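Local coordinates for protein GH127 beta-L-arabinofuranoside (Geobacillus stearothermophilus, PDB 4QK0) that probably hydrolyses beta-L-arabinofuranosides as a glycoside hydrolase of family 127, releasing L-arabinose from arabinose-containing sugars, at residues Asn569-Ala583 against Val594-Ser606. Sequence-based numbering, arbitrary orientation.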
ATOM      1  N   ASN A 569       1.036  19.569   3.523  1.00 29.81           N
ATOM      2  CA  ASN A 569       0.770  19.194   2.128  1.00 29.45           C
ATOM      3  C   ASN A 569       1.979  19.318   1.217  1.00 27.87           C
ATOM      4  O   ASN A 569       1.998  20.102   0.261  1.00 25.33           O
ATOM      5  CB  ASN A 569      -0.444  19.969   1.565  1.00 30.00           C
ATOM      6  CG  ASN A 569      -0.969  19.339   0.293  1.00 33.85           C
ATOM      7  OD1 ASN A 569      -0.354  18.399  -0.233  1.00 31.74           O
ATOM      8  ND2 ASN A 569      -2.110  19.833  -0.204  1.00 33.41           N
ATOM      9  N   LEU A 570       3.004  18.541   1.523  1.00 28.35           N
ATOM     10  CA  LEU A 570       4.275  18.662   0.797  1.00 27.59           C
ATOM     11  C   LEU A 570       4.142  18.108  -0.607  1.00 25.29           C
ATOM     12  O   LEU A 570       4.911  18.471  -1.470  1.00 24.79           O
ATOM     13  CB  LEU A 570       5.429  18.010   1.559  1.00 27.60           C
ATOM     14  CG  LEU A 570       5.711  18.604   2.938  1.00 29.56           C
ATOM     15  CD1 LEU A 570       6.729  17.757   3.678  1.00 32.06           C
ATOM     16  CD2 LEU A 570       6.199  20.015   2.843  1.00 29.54           C
ATOM     17  N   ALA A 571       3.160  17.261  -0.855  1.00 27.77           N
ATOM     18  CA  ALA A 571       2.861  16.828  -2.256  1.00 26.73           C
ATOM     19  C   ALA A 571       2.495  18.013  -3.133  1.00 28.00           C
ATOM     20  O   ALA A 571       2.819  18.038  -4.319  1.00 27.28           O
ATOM     21  CB  ALA A 571       1.735  15.811  -2.274  1.00 26.87           C
ATOM     22  N   ASN A 572       1.899  19.050  -2.538  1.00 30.74           N
ATOM     23  CA  ASN A 572       1.539  20.296  -3.248  1.00 31.45           C
ATOM     24  C   ASN A 572       2.672  21.349  -3.221  1.00 32.21           C
ATOM     25  O   ASN A 572       2.465  22.546  -2.900  1.00 34.53           O
ATOM     26  CB  ASN A 572       0.272  20.876  -2.606  1.00 33.47           C
ATOM     27  CG  ASN A 572      -0.230  22.099  -3.321  1.00 38.29           C
ATOM     28  OD1 ASN A 572      -0.281  22.157  -4.566  1.00 43.60           O
ATOM     29  ND2 ASN A 572      -0.625  23.087  -2.545  1.00 39.49           N
ATOM     30  N   LEU A 573       3.888  20.873  -3.459  1.00 32.97           N
ATOM     31  CA  LEU A 573       5.088  21.714  -3.585  1.00 33.01           C
ATOM     32  C   LEU A 573       5.761  21.255  -4.832  1.00 28.84           C
ATOM     33  O   LEU A 573       5.977  20.059  -5.017  1.00 30.35           O
ATOM     34  CB  LEU A 573       6.080  21.500  -2.456  1.00 35.26           C
ATOM     35  CG  LEU A 573       6.203  22.523  -1.331  1.00 37.43           C
ATOM     36  CD1 LEU A 573       7.310  22.080  -0.389  1.00 38.88           C
ATOM     37  CD2 LEU A 573       6.530  23.900  -1.823  1.00 40.51           C
ATOM     38  N   PHE A 574       6.065  22.205  -5.690  1.00 26.70           N
ATOM     39  CA  PHE A 574       6.598  21.955  -6.997  1.00 28.29           C
ATOM     40  C   PHE A 574       7.883  22.757  -7.113  1.00 33.90           C
ATOM     41  O   PHE A 574       7.918  23.963  -6.839  1.00 38.64           O
ATOM     42  CB  PHE A 574       5.569  22.312  -8.093  1.00 27.48           C
ATOM     43  CG  PHE A 574       4.302  21.502  -8.000  1.00 27.22           C
ATOM     44  CD1 PHE A 574       3.296  21.846  -7.104  1.00 27.24           C
ATOM     45  CD2 PHE A 574       4.140  20.369  -8.769  1.00 27.88           C
ATOM     46  CE1 PHE A 574       2.147  21.084  -6.993  1.00 28.88           C
ATOM     47  CE2 PHE A 574       3.014  19.602  -8.668  1.00 26.22           C
ATOM     48  CZ  PHE A 574       2.001  19.962  -7.770  1.00 29.87           C
ATOM     49  N   LEU A 575       8.950  22.071  -7.502  1.00 34.86           N
ATOM     50  CA  LEU A 575      10.236  22.701  -7.615  1.00 36.14           C
ATOM     51  C   LEU A 575      10.458  22.950  -9.058  1.00 32.34           C
ATOM     52  O   LEU A 575      10.634  22.012  -9.814  1.00 33.29           O
ATOM     53  CB  LEU A 575      11.314  21.781  -7.008  1.00 37.65           C
ATOM     54  CG  LEU A 575      12.721  22.367  -7.011  1.00 45.35           C
ATOM     55  CD1 LEU A 575      12.803  23.633  -6.157  1.00 48.51           C
ATOM     56  CD2 LEU A 575      13.757  21.384  -6.469  1.00 49.77           C
ATOM     57  N   PRO A 576      10.461  24.207  -9.487  1.00 35.27           N
ATOM     58  CA  PRO A 576      10.815  24.453 -10.895  1.00 35.82           C
ATOM     59  C   PRO A 576      12.267  24.131 -11.199  1.00 38.02           C
ATOM     60  O   PRO A 576      13.131  24.262 -10.325  1.00 33.68           O
ATOM     61  CB  PRO A 576      10.624  25.955 -11.070  1.00 34.96           C
ATOM     62  CG  PRO A 576      10.007  26.437  -9.830  1.00 37.25           C
ATOM     63  CD  PRO A 576      10.281  25.453  -8.743  1.00 35.86           C
ATOM     64  N   ARG A 577      12.524  23.658 -12.417  1.00 54.41           N
ATOM     65  CA  ARG A 577      13.901  23.272 -12.879  1.00 68.05           C
ATOM     66  C   ARG A 577      14.913  24.409 -12.731  1.00 56.03           C
ATOM     67  O   ARG A 577      16.070  24.168 -12.441  1.00 56.68           O
ATOM     68  CB  ARG A 577      13.924  22.739 -14.365  1.00 75.30           C
ATOM     69  CG  ARG A 577      13.592  23.754 -15.474  1.00 78.82           C
ATOM     70  CD  ARG A 577      12.128  24.192 -15.389  1.00 85.14           C
ATOM     71  NE  ARG A 577      11.831  25.490 -14.746  1.00 81.18           N
ATOM     72  CZ  ARG A 577      10.581  25.873 -14.441  1.00 81.18           C
ATOM     73  NH1 ARG A 577       9.539  25.066 -14.688  1.00 78.97           N
ATOM     74  NH2 ARG A 577      10.357  27.057 -13.900  1.00 79.40           N
ATOM     75  N   ASP A 578      14.453  25.631 -12.927  1.00 50.18           N
ATOM     76  CA  ASP A 578      15.338  26.775 -12.964  1.00 60.81           C
ATOM     77  C   ASP A 578      15.561  27.425 -11.639  1.00 54.17           C
ATOM     78  O   ASP A 578      16.335  28.364 -11.577  1.00 54.36           O
ATOM     79  CB  ASP A 578      14.743  27.866 -13.857  1.00 75.15           C
ATOM     80  CG  ASP A 578      13.400  28.425 -13.307  1.00 88.60           C
ATOM     81  OD1 ASP A 578      13.223  28.561 -12.064  1.00 99.22           O
ATOM     82  OD2 ASP A 578      12.510  28.731 -14.130  1.00 90.37           O
ATOM     83  N   ALA A 579      14.800  27.026 -10.623  1.00 51.88           N
ATOM     84  CA  ALA A 579      14.869  27.684  -9.336  1.00 54.41           C
ATOM     85  C   ALA A 579      16.281  27.593  -8.818  1.00 58.17           C
ATOM     86  O   ALA A 579      16.950  26.576  -8.987  1.00 57.34           O
ATOM     87  CB  ALA A 579      13.927  27.052  -8.336  1.00 56.37           C
ATOM     88  N   LYS A 580      16.745  28.693  -8.243  1.00 59.65           N
ATOM     89  CA  LYS A 580      18.131  28.831  -7.864  1.00 66.57           C
ATOM     90  C   LYS A 580      18.286  28.421  -6.424  1.00 52.39           C
ATOM     91  O   LYS A 580      17.728  29.026  -5.519  1.00 48.00           O
ATOM     92  CB  LYS A 580      18.621  30.243  -8.180  1.00 78.38           C
ATOM     93  CG  LYS A 580      18.423  30.594  -9.658  1.00 84.87           C
ATOM     94  CD  LYS A 580      19.298  29.812 -10.634  1.00 84.15           C
ATOM     95  CE  LYS A 580      20.453  30.674 -11.100  1.00 85.28           C
ATOM     96  NZ  LYS A 580      20.042  31.738 -12.051  1.00 84.19           N
ATOM     97  N   LEU A 581      19.024  27.336  -6.235  1.00 47.04           N
ATOM     98  CA  LEU A 581      19.166  26.744  -4.929  1.00 45.62           C
ATOM     99  C   LEU A 581      20.483  27.189  -4.306  1.00 43.63           C
ATOM    100  O   LEU A 581      21.453  27.414  -5.010  1.00 44.62           O
ATOM    101  CB  LEU A 581      19.115  25.225  -5.023  1.00 46.05           C
ATOM    102  CG  LEU A 581      17.903  24.375  -5.330  1.00 50.53           C
ATOM    103  CD1 LEU A 581      16.774  25.202  -5.873  1.00 53.98           C
ATOM    104  CD2 LEU A 581      18.225  23.196  -6.243  1.00 47.59           C
ATOM    105  N   GLU A 582      20.494  27.325  -2.985  1.00 45.12           N
ATOM    106  CA  GLU A 582      21.650  27.800  -2.234  1.00 45.70           C
ATOM    107  C   GLU A 582      21.781  26.934  -0.993  1.00 39.92           C
ATOM    108  O   GLU A 582      20.804  26.411  -0.509  1.00 40.38           O
ATOM    109  CB  GLU A 582      21.484  29.257  -1.779  1.00 50.26           C
ATOM    110  CG  GLU A 582      21.191  30.292  -2.869  1.00 64.75           C
ATOM    111  CD  GLU A 582      22.439  30.833  -3.567  1.00 80.75           C
ATOM    112  OE1 GLU A 582      22.342  31.839  -4.311  1.00 87.61           O
ATOM    113  OE2 GLU A 582      23.527  30.262  -3.380  1.00 88.82           O
ATOM    114  N   ALA A 583      23.001  26.796  -0.486  1.00 37.19           N
ATOM    115  CA  ALA A 583      23.266  26.037   0.719  1.00 37.85           C
ATOM    116  C   ALA A 583      24.031  26.879   1.671  1.00 33.63           C
ATOM    117  O   ALA A 583      24.865  27.640   1.258  1.00 30.72           O
ATOM    118  CB  ALA A 583      24.067  24.789   0.395  1.00 39.31           C
ATOM    119  N   VAL A 594      24.282  21.781   7.182  1.00 24.70           N
ATOM    120  CA  VAL A 594      24.055  22.612   6.059  1.00 24.56           C
ATOM    121  C   VAL A 594      22.549  22.462   5.669  1.00 27.42           C
ATOM    122  O   VAL A 594      21.992  21.352   5.622  1.00 24.67           O
ATOM    123  CB  VAL A 594      24.965  22.240   4.885  1.00 24.80           C
ATOM    124  CG1 VAL A 594      24.563  23.002   3.622  1.00 25.03           C
ATOM    125  CG2 VAL A 594      26.412  22.580   5.191  1.00 24.77           C
ATOM    126  N   VAL A 595      21.905  23.579   5.331  1.00 27.20           N
ATOM    127  CA  VAL A 595      20.518  23.534   4.843  1.00 28.07           C
ATOM    128  C   VAL A 595      20.526  24.008   3.426  1.00 27.97           C
ATOM    129  O   VAL A 595      21.441  24.706   3.007  1.00 30.32           O
ATOM    130  CB  VAL A 595      19.562  24.407   5.669  1.00 28.42           C
ATOM    131  CG1 VAL A 595      19.613  24.013   7.112  1.00 28.28           C
ATOM    132  CG2 VAL A 595      19.920  25.876   5.530  1.00 31.01           C
ATOM    133  N   ILE A 596      19.489  23.633   2.671  1.00 30.28           N
ATOM    134  CA  ILE A 596      19.349  24.077   1.272  1.00 30.20           C
ATOM    135  C   ILE A 596      18.073  24.887   1.135  1.00 30.93           C
ATOM    136  O   ILE A 596      17.038  24.506   1.679  1.00 36.04           O
ATOM    137  CB  ILE A 596      19.303  22.873   0.332  1.00 30.18           C
ATOM    138  CG1 ILE A 596      20.669  22.202   0.319  1.00 29.68           C
ATOM    139  CG2 ILE A 596      18.866  23.281  -1.068  1.00 28.90           C
ATOM    140  CD1 ILE A 596      20.675  20.904  -0.403  1.00 29.31           C
ATOM    141  N   THR A 597      18.151  26.028   0.447  1.00 31.59           N
ATOM    142  CA  THR A 597      17.006  26.913   0.346  1.00 36.96           C
ATOM    143  C   THR A 597      16.797  27.298  -1.075  1.00 34.71           C
ATOM    144  O   THR A 597      17.718  27.293  -1.869  1.00 39.55           O
ATOM    145  CB  THR A 597      17.117  28.194   1.249  1.00 36.99           C
ATOM    146  OG1 THR A 597      18.196  29.007   0.804  1.00 43.67           O
ATOM    147  CG2 THR A 597      17.350  27.852   2.725  1.00 36.76           C
ATOM    148  N   GLY A 598      15.567  27.691  -1.367  1.00 37.38           N
ATOM    149  CA  GLY A 598      15.192  28.177  -2.698  1.00 36.87           C
ATOM    150  C   GLY A 598      13.736  28.560  -2.734  1.00 36.61           C
ATOM    151  O   GLY A 598      13.083  28.749  -1.686  1.00 37.56           O
ATOM    152  N   ILE A 599      13.218  28.678  -3.939  1.00 40.44           N
ATOM    153  CA  ILE A 599      11.841  29.145  -4.161  1.00 46.44           C
ATOM    154  C   ILE A 599      11.118  28.035  -4.875  1.00 41.83           C
ATOM    155  O   ILE A 599      11.491  27.698  -5.957  1.00 43.35           O
ATOM    156  CB  ILE A 599      11.779  30.442  -5.045  1.00 51.94           C
ATOM    157  CG1 ILE A 599      12.543  31.611  -4.396  1.00 51.00           C
ATOM    158  CG2 ILE A 599      10.330  30.920  -5.302  1.00 56.70           C
ATOM    159  CD1 ILE A 599      12.070  31.981  -3.008  1.00 55.86           C
ATOM    160  N   ALA A 600      10.056  27.526  -4.289  1.00 32.90           N
ATOM    161  CA  ALA A 600       9.178  26.590  -4.962  1.00 36.03           C
ATOM    162  C   ALA A 600       7.788  27.209  -5.231  1.00 32.79           C
ATOM    163  O   ALA A 600       7.554  28.386  -4.959  1.00 29.63           O
ATOM    164  CB  ALA A 600       9.037  25.349  -4.099  1.00 36.55           C
ATOM    165  N   GLU A 601       6.892  26.393  -5.760  1.00 30.55           N
ATOM    166  CA  GLU A 601       5.533  26.783  -6.073  1.00 33.30           C
ATOM    167  C   GLU A 601       4.538  25.841  -5.443  1.00 31.98           C
ATOM    168  O   GLU A 601       4.749  24.638  -5.439  1.00 28.80           O
ATOM    169  CB  GLU A 601       5.308  26.708  -7.570  1.00 34.27           C
ATOM    170  CG  GLU A 601       6.038  27.749  -8.353  1.00 41.34           C
ATOM    171  CD  GLU A 601       5.713  27.710  -9.850  1.00 48.73           C
ATOM    172  OE1 GLU A 601       4.685  27.092 -10.252  1.00 52.95           O
ATOM    173  OE2 GLU A 601       6.507  28.291 -10.616  1.00 54.11           O
ATOM    174  N   ARG A 602       3.449  26.411  -4.935  1.00 33.91           N
ATOM    175  CA  ARG A 602       2.288  25.673  -4.492  1.00 32.07           C
ATOM    176  C   ARG A 602       1.036  26.023  -5.303  1.00 31.35           C
ATOM    177  O   ARG A 602       0.852  27.139  -5.760  1.00 31.38           O
ATOM    178  CB  ARG A 602       1.975  26.004  -3.069  1.00 32.88           C
ATOM    179  CG  ARG A 602       3.045  25.666  -2.066  1.00 35.43           C
ATOM    180  CD  ARG A 602       2.405  25.731  -0.713  1.00 35.15           C
ATOM    181  NE  ARG A 602       3.192  25.126   0.347  1.00 33.73           N
ATOM    182  CZ  ARG A 602       3.075  23.866   0.748  1.00 31.57           C
ATOM    183  NH1 ARG A 602       2.292  22.998   0.118  1.00 33.56           N
ATOM    184  NH2 ARG A 602       3.795  23.451   1.758  1.00 34.80           N
ATOM    185  N   VAL A 603       0.166  25.050  -5.451  1.00 30.76           N
ATOM    186  CA  VAL A 603      -1.152  25.312  -5.995  1.00 37.97           C
ATOM    187  C   VAL A 603      -1.997  25.986  -4.928  1.00 37.65           C
ATOM    188  O   VAL A 603      -2.009  25.567  -3.778  1.00 38.17           O
ATOM    189  CB  VAL A 603      -1.815  24.005  -6.480  1.00 39.27           C
ATOM    190  CG1 VAL A 603      -3.251  24.229  -6.921  1.00 39.53           C
ATOM    191  CG2 VAL A 603      -0.983  23.445  -7.632  1.00 42.81           C
ATOM    192  N   ASP A 604      -2.735  26.994  -5.340  1.00 44.13           N
ATOM    193  CA  ASP A 604      -3.606  27.755  -4.441  1.00 52.08           C
ATOM    194  C   ASP A 604      -4.901  27.003  -4.143  1.00 49.42           C
ATOM    195  O   ASP A 604      -5.692  26.736  -5.035  1.00 42.85           O
ATOM    196  CB  ASP A 604      -3.898  29.114  -5.078  1.00 62.98           C
ATOM    197  CG  ASP A 604      -4.520  30.129  -4.117  1.00 67.18           C
ATOM    198  OD1 ASP A 604      -5.029  29.789  -3.026  1.00 77.36           O
ATOM    199  OD2 ASP A 604      -4.472  31.315  -4.487  1.00 73.13           O
ATOM    200  N   GLU A 605      -5.074  26.628  -2.874  1.00 63.84           N
ATOM    201  CA  GLU A 605      -6.302  25.968  -2.395  1.00 74.84           C
ATOM    202  C   GLU A 605      -7.405  27.020  -2.170  1.00 84.76           C
ATOM    203  O   GLU A 605      -8.569  26.722  -2.377  1.00 94.96           O
ATOM    204  CB  GLU A 605      -6.085  25.149  -1.098  1.00 68.31           C
ATOM    205  CG  GLU A 605      -4.853  24.253  -1.057  1.00 67.94           C
ATOM    206  CD  GLU A 605      -4.913  23.193   0.047  1.00 61.93           C
ATOM    207  OE1 GLU A 605      -3.840  22.627   0.475  1.00 56.92           O
ATOM    208  OE2 GLU A 605      -6.055  22.939   0.488  1.00 54.50           O
ATOM    209  N   SER A 606      -7.035  28.246  -1.766  1.00 91.20           N
ATOM    210  CA  SER A 606      -7.987  29.362  -1.627  1.00 87.10           C
ATOM    211  C   SER A 606      -8.820  29.557  -2.876  1.00 84.99           C
ATOM    212  O   SER A 606     -10.015  29.780  -2.785  1.00 92.94           O
ATOM    213  CB  SER A 606      -7.252  30.653  -1.320  1.00 87.69           C
ATOM    214  OG  SER A 606      -6.606  30.557  -0.071  1.00 86.47           O
TER
HETATM  215  O   HOH W   1      -1.175  23.677  -0.048  1.00 39.09           O
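Asn569 O takes a hydrogen bond from Arg602 NH1 at 2.9 Å; the oxygen lies in the guanidinium plane, whereas NH1 stands above the plane of the Asn569 carbonyl, and Asn572 N reaches the same oxygen from the opposite face. Arg602 NH2 goes on to Asn566 O, and together these bonds would fix the guanidinium's rotation. Asn569 ND2 gives Glu605 OE1 a weak bond; it has its stronger partner in Pro541 O of the second subunit, and Glu605 OE1 in Gln542 NE2 of that subunit. With CG anti to the backbone N (chi1 -176°), Asn572 turns its amide onto the Val603 backbone: OD1 accepts from Val603 N at 3.1 Å, and ND2 donates almost straight (172°) to a lone pair of Val603 O. One water also links ND2 to Glu605 OE1. Leu573 lays CG over the centre of the Arg602 guanidinium and packs CD2 on Ala600 CB at 3.7 Å. Backbone bonds run from Phe574 N to Glu601 O and from Glu601 N to Phe574 O, both 2.8 Å. The Phe574 ring turns its edge to Glu601 O. A type I turn from Pro576 to Ala579 separates this single bridge from the next pairing, where Glu582 and Thr597 exchange backbone bonds. Ala583 CB then meets Val594 CG1 at 3.7 Å. The whole exemplifies a beta hairpin of strands 574-586 and 593-603 whose first arm is broken by a turn, within the region assigned to the family 127 C-terminal domain.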